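Local coordinates for protein nucleoporin NUP159 (Saccharomyces cerevisiae, PDB 1XIP) that forms part of the nuclear pore complex and, through this N-terminal beta-propeller domain, tethers the helicase Dbp5 to the pore for mRNA export, at residues F19-F31 with L68-F81. Sequence-based numbering, arbitrary orientation.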
loop_
_atom_site.group_PDB
_atom_site.type_symbol
_atom_site.label_atom_id
_atom_site.label_comp_id
_atom_site.label_asym_id
_atom_site.label_seq_id
_atom_site.Cartn_x
_atom_site.Cartn_y
_atom_site.Cartn_z
ATOM N N PHE A 19 14.678 -3.996 12.300
ATOM C CA PHE A 19 13.350 -4.155 12.854
ATOM C C PHE A 19 13.417 -4.916 14.172
ATOM O O PHE A 19 14.239 -5.813 14.340
ATOM C CB PHE A 19 12.458 -4.883 11.867
ATOM C CG PHE A 19 12.166 -4.101 10.617
ATOM C CD1 PHE A 19 11.099 -3.195 10.571
ATOM C CD2 PHE A 19 12.940 -4.279 9.475
ATOM C CE1 PHE A 19 10.815 -2.479 9.399
ATOM C CE2 PHE A 19 12.669 -3.580 8.322
ATOM C CZ PHE A 19 11.597 -2.676 8.276
ATOM N N LYS A 20 12.569 -4.517 15.116
ATOM C CA LYS A 20 12.390 -5.238 16.369
ATOM C C LYS A 20 10.973 -5.793 16.386
ATOM O O LYS A 20 10.006 -5.027 16.358
ATOM C CB LYS A 20 12.613 -4.312 17.564
ATOM C CG LYS A 20 13.309 -4.985 18.734
ATOM C CD LYS A 20 12.308 -5.576 19.747
ATOM C CE LYS A 20 12.937 -6.731 20.555
ATOM N NZ LYS A 20 13.280 -6.357 21.977
ATOM N N PHE A 21 10.857 -7.123 16.386
ATOM C CA PHE A 21 9.561 -7.794 16.377
ATOM C C PHE A 21 8.847 -7.599 17.702
ATOM O O PHE A 21 9.239 -8.163 18.728
ATOM C CB PHE A 21 9.719 -9.279 16.113
ATOM C CG PHE A 21 8.416 -10.021 16.086
ATOM C CD1 PHE A 21 7.518 -9.860 15.009
ATOM C CD2 PHE A 21 8.057 -10.878 17.138
ATOM C CE1 PHE A 21 6.298 -10.559 14.986
ATOM C CE2 PHE A 21 6.832 -11.576 17.114
ATOM C CZ PHE A 21 5.962 -11.424 16.044
ATOM N N LEU A 22 7.805 -6.790 17.686
ATOM C CA LEU A 22 7.124 -6.472 18.916
ATOM C C LEU A 22 6.048 -7.507 19.290
ATOM O O LEU A 22 5.839 -7.774 20.475
ATOM C CB LEU A 22 6.579 -5.043 18.874
ATOM C CG LEU A 22 7.284 -4.033 19.786
ATOM C CD1 LEU A 22 8.779 -4.216 19.785
ATOM C CD2 LEU A 22 6.942 -2.628 19.389
ATOM N N GLY A 23 5.379 -8.083 18.292
ATOM C CA GLY A 23 4.427 -9.173 18.522
ATOM C C GLY A 23 3.412 -9.391 17.399
ATOM O O GLY A 23 3.344 -8.617 16.431
ATOM N N GLN A 24 2.613 -10.449 17.546
ATOM C CA GLN A 24 1.680 -10.874 16.501
ATOM C C GLN A 24 0.513 -11.662 17.070
ATOM O O GLN A 24 0.710 -12.566 17.877
ATOM C CB GLN A 24 2.401 -11.760 15.522
ATOM C CG GLN A 24 1.662 -12.011 14.266
ATOM C CD GLN A 24 2.618 -12.242 13.121
ATOM O OE1 GLN A 24 2.550 -11.544 12.088
ATOM N NE2 GLN A 24 3.543 -13.204 13.300
ATOM N N LYS A 25 -0.695 -11.327 16.618
ATOM C CA LYS A 25 -1.918 -11.996 17.058
ATOM C C LYS A 25 -3.010 -11.880 15.998
ATOM O O LYS A 25 -3.060 -10.887 15.233
ATOM C CB LYS A 25 -2.401 -11.422 18.384
ATOM C CG LYS A 25 -1.864 -12.196 19.604
ATOM C CD LYS A 25 -1.983 -11.420 20.903
ATOM C CE LYS A 25 -0.785 -11.667 21.800
ATOM N NZ LYS A 25 -1.112 -11.406 23.229
ATOM N N GLN A 26 -3.865 -12.904 15.919
ATOM C CA GLN A 26 -5.047 -12.819 15.082
ATOM C C GLN A 26 -6.029 -11.934 15.794
ATOM O O GLN A 26 -6.410 -12.218 16.921
ATOM C CB GLN A 26 -5.678 -14.177 14.839
ATOM C CG GLN A 26 -6.928 -14.059 13.956
ATOM C CD GLN A 26 -7.336 -15.361 13.322
ATOM O OE1 GLN A 26 -7.414 -16.376 13.996
ATOM N NE2 GLN A 26 -7.610 -15.333 12.034
ATOM N N ILE A 27 -6.410 -10.842 15.152
ATOM C CA ILE A 27 -7.342 -9.903 15.741
ATOM C C ILE A 27 -8.655 -9.868 14.978
ATOM O O ILE A 27 -9.641 -9.272 15.458
ATOM C CB ILE A 27 -6.736 -8.482 15.835
ATOM C CG1 ILE A 27 -6.447 -7.920 14.439
ATOM C CG2 ILE A 27 -5.491 -8.487 16.773
ATOM C CD1 ILE A 27 -6.503 -6.409 14.361
ATOM N N LEU A 28 -8.680 -10.504 13.806
ATOM C CA LEU A 28 -9.874 -10.514 12.971
ATOM C C LEU A 28 -9.985 -11.829 12.222
ATOM O O LEU A 28 -9.016 -12.542 12.111
ATOM C CB LEU A 28 -9.831 -9.343 11.983
ATOM C CG LEU A 28 -9.974 -7.931 12.541
ATOM C CD1 LEU A 28 -9.662 -6.910 11.429
ATOM C CD2 LEU A 28 -11.372 -7.752 13.049
ATOM N N PRO A 29 -11.150 -12.159 11.683
ATOM C CA PRO A 29 -11.273 -13.407 10.920
ATOM C C PRO A 29 -10.465 -13.379 9.606
ATOM O O PRO A 29 -10.216 -12.320 9.023
ATOM C CB PRO A 29 -12.780 -13.519 10.653
ATOM C CG PRO A 29 -13.292 -12.138 10.753
ATOM C CD PRO A 29 -12.415 -11.403 11.734
ATOM N N SER A 30 -10.052 -14.577 9.185
ATOM C CA SER A 30 -9.283 -14.814 7.970
ATOM C C SER A 30 -10.141 -14.716 6.710
ATOM O O SER A 30 -11.355 -14.896 6.750
ATOM C CB SER A 30 -8.646 -16.205 8.049
ATOM O OG SER A 30 -7.967 -16.542 6.856
ATOM N N PHE A 31 -9.488 -14.438 5.586
ATOM C CA PHE A 31 -10.118 -14.480 4.275
ATOM C C PHE A 31 -10.122 -15.908 3.699
ATOM O O PHE A 31 -10.672 -16.142 2.611
ATOM C CB PHE A 31 -9.362 -13.564 3.321
ATOM C CG PHE A 31 -9.733 -12.116 3.434
ATOM C CD1 PHE A 31 -10.925 -11.643 2.887
ATOM C CD2 PHE A 31 -8.871 -11.205 4.066
ATOM C CE1 PHE A 31 -11.253 -10.296 2.962
ATOM C CE2 PHE A 31 -9.201 -9.835 4.153
ATOM C CZ PHE A 31 -10.388 -9.386 3.598
ATOM N N LEU A 68 -4.932 -1.961 21.175
ATOM C CA LEU A 68 -4.367 -2.860 20.188
ATOM C C LEU A 68 -2.879 -3.081 20.438
ATOM O O LEU A 68 -2.393 -4.209 20.402
ATOM C CB LEU A 68 -4.612 -2.313 18.791
ATOM C CG LEU A 68 -4.046 -3.085 17.613
ATOM C CD1 LEU A 68 -4.675 -4.458 17.529
ATOM C CD2 LEU A 68 -4.250 -2.270 16.312
ATOM N N ARG A 69 -2.161 -1.999 20.716
ATOM C CA ARG A 69 -0.753 -2.113 21.049
ATOM C C ARG A 69 -0.562 -3.099 22.200
ATOM O O ARG A 69 0.188 -4.057 22.071
ATOM C CB ARG A 69 -0.158 -0.750 21.386
ATOM C CG ARG A 69 1.353 -0.713 21.290
ATOM C CD ARG A 69 2.023 -0.401 22.621
ATOM N NE ARG A 69 3.427 -0.838 22.715
ATOM C CZ ARG A 69 4.487 -0.030 22.583
ATOM N NH1 ARG A 69 4.316 1.268 22.317
ATOM N NH2 ARG A 69 5.720 -0.524 22.707
ATOM N N ASP A 70 -1.288 -2.883 23.297
ATOM C CA ASP A 70 -1.150 -3.666 24.518
ATOM C C ASP A 70 -1.568 -5.119 24.335
ATOM O O ASP A 70 -0.976 -6.026 24.935
ATOM C CB ASP A 70 -1.983 -3.037 25.628
ATOM C CG ASP A 70 -1.350 -1.787 26.204
ATOM O OD1 ASP A 70 -0.252 -1.395 25.755
ATOM O OD2 ASP A 70 -1.889 -1.114 27.116
ATOM N N HIS A 71 -2.602 -5.332 23.527
ATOM C CA HIS A 71 -3.064 -6.678 23.201
ATOM C C HIS A 71 -1.968 -7.474 22.477
ATOM O O HIS A 71 -1.724 -8.641 22.776
ATOM C CB HIS A 71 -4.344 -6.625 22.355
ATOM C CG HIS A 71 -4.835 -7.970 21.923
ATOM N ND1 HIS A 71 -5.310 -8.917 22.814
ATOM C CD2 HIS A 71 -4.915 -8.538 20.695
ATOM C CE1 HIS A 71 -5.661 -10.004 22.150
ATOM N NE2 HIS A 71 -5.430 -9.801 20.863
ATOM N N ILE A 72 -1.304 -6.823 21.532
ATOM C CA ILE A 72 -0.302 -7.480 20.707
ATOM C C ILE A 72 1.008 -7.722 21.470
ATOM O O ILE A 72 1.615 -8.781 21.343
ATOM C CB ILE A 72 -0.037 -6.640 19.445
ATOM C CG1 ILE A 72 -1.297 -6.521 18.578
ATOM C CG2 ILE A 72 1.162 -7.168 18.686
ATOM C CD1 ILE A 72 -1.679 -7.753 17.810
ATOM N N THR A 73 1.428 -6.746 22.269
ATOM C CA THR A 73 2.741 -6.796 22.909
ATOM C C THR A 73 2.774 -7.501 24.269
ATOM O O THR A 73 3.781 -8.114 24.630
ATOM C CB THR A 73 3.389 -5.383 22.973
ATOM O OG1 THR A 73 2.505 -4.452 23.612
ATOM C CG2 THR A 73 3.532 -4.821 21.580
ATOM N N SER A 74 1.682 -7.414 25.021
ATOM C CA SER A 74 1.542 -8.193 26.258
ATOM C C SER A 74 0.564 -9.358 26.040
ATOM O O SER A 74 0.021 -9.529 24.943
ATOM C CB SER A 74 1.112 -7.295 27.431
ATOM O OG SER A 74 -0.272 -6.973 27.370
ATOM N N ASP A 75 0.360 -10.177 27.063
ATOM C CA ASP A 75 -0.545 -11.329 26.933
ATOM C C ASP A 75 -1.653 -11.276 27.996
ATOM O O ASP A 75 -2.144 -12.314 28.462
ATOM C CB ASP A 75 0.241 -12.670 26.980
ATOM C CG ASP A 75 0.355 -13.346 25.585
ATOM O OD1 ASP A 75 -0.323 -14.377 25.347
ATOM O OD2 ASP A 75 1.098 -12.917 24.671
ATOM N N SER A 76 -2.055 -10.057 28.353
ATOM C CA SER A 76 -2.909 -9.837 29.526
ATOM C C SER A 76 -4.160 -8.995 29.229
ATOM O O SER A 76 -5.088 -8.950 30.058
ATOM C CB SER A 76 -2.099 -9.186 30.663
ATOM O OG SER A 76 -1.879 -7.797 30.388
ATOM N N THR A 77 -4.180 -8.323 28.073
ATOM C CA THR A 77 -5.283 -7.421 27.743
ATOM C C THR A 77 -6.035 -7.856 26.476
ATOM O O THR A 77 -5.457 -7.881 25.381
ATOM C CB THR A 77 -4.793 -5.942 27.631
ATOM O OG1 THR A 77 -5.098 -5.414 26.326
ATOM C CG2 THR A 77 -3.270 -5.863 27.722
ATOM N N PRO A 78 -7.325 -8.186 26.629
ATOM C CA PRO A 78 -8.138 -8.679 25.513
ATOM C C PRO A 78 -8.428 -7.557 24.525
ATOM O O PRO A 78 -8.347 -6.382 24.902
ATOM C CB PRO A 78 -9.432 -9.133 26.196
ATOM C CG PRO A 78 -9.107 -9.189 27.641
ATOM C CD PRO A 78 -8.114 -8.092 27.869
ATOM N N LEU A 79 -8.720 -7.906 23.275
ATOM C CA LEU A 79 -9.082 -6.903 22.283
ATOM C C LEU A 79 -10.582 -6.729 22.238
ATOM O O LEU A 79 -11.320 -7.643 21.833
ATOM C CB LEU A 79 -8.554 -7.262 20.899
ATOM C CG LEU A 79 -7.912 -6.147 20.036
ATOM C CD1 LEU A 79 -8.405 -6.223 18.598
ATOM C CD2 LEU A 79 -8.112 -4.747 20.584
ATOM N N THR A 80 -11.024 -5.558 22.685
ATOM C CA THR A 80 -12.393 -5.101 22.495
ATOM C C THR A 80 -12.398 -3.980 21.436
ATOM O O THR A 80 -11.347 -3.467 21.096
ATOM C CB THR A 80 -12.921 -4.568 23.811
ATOM O OG1 THR A 80 -12.012 -3.574 24.302
ATOM C CG2 THR A 80 -12.895 -5.647 24.887
ATOM N N PHE A 81 -13.583 -3.603 20.945
ATOM C CA PHE A 81 -13.736 -2.606 19.865
ATOM C C PHE A 81 -14.728 -1.516 20.252
ATOM O O PHE A 81 -15.491 -1.688 21.195
ATOM C CB PHE A 81 -14.216 -3.293 18.598
ATOM C CG PHE A 81 -13.308 -4.378 18.120
ATOM C CD1 PHE A 81 -12.040 -4.074 17.585
ATOM C CD2 PHE A 81 -13.693 -5.718 18.211
ATOM C CE1 PHE A 81 -11.201 -5.079 17.130
ATOM C CE2 PHE A 81 -12.832 -6.747 17.764
ATOM C CZ PHE A 81 -11.601 -6.424 17.222
#
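Two adjoining blades of the Nup159 beta-propeller meet here, where strand 19-26, outermost in one blade, runs almost at right angles (94°) to turns 68-73 of helix 65-73, which joins two strands of the next. K25 reaches the C-terminal end of that helix: its NZ gives hydrogen bonds to H71 O (2.9 Å), lying nearly on the line of the carbonyl at 175°, and to S74 O (2.8 Å), and adds a weak, salt-bridging bond to D75 OD2 (3.0 Å). Two main-chain carbonyls and a carboxylate thus grip one ammonium group, and its charge probably offsets the partial negative charge at this helix end. On the way there the lysine chain, bent at chi3 (-143°), lays CD over one face of the H71 ring, 4.1 Å from its centroid; L79 CB covers the opposite face, and H71 ND1 donates in the ring plane to T77 O, which, with the packing on both faces, should hold the ring's rotation. With an alanine at K25, the carbonyls of H71 and S74 would probably lose this donor, D75 its positive mate and the imidazole the methylene packed on one face. G23 lets the helix come close: I72 CG2 rests 3.4 Å from G23 C; a beta-carbon on G23 would hit I72 O, and its backbone angles alone call for glycine. I27 sends CD1 to L68 CD1 and CG2 to I72 CD1 and the H71 ring edge, with its CB 3.9 Å from L79 CD1. L22 and G23 form a classic beta bulge opposite I377 of strand 374-381, while L68 reaches F52 of strand 51-56 and F81 packs on K59 and V61 of strand 59-64.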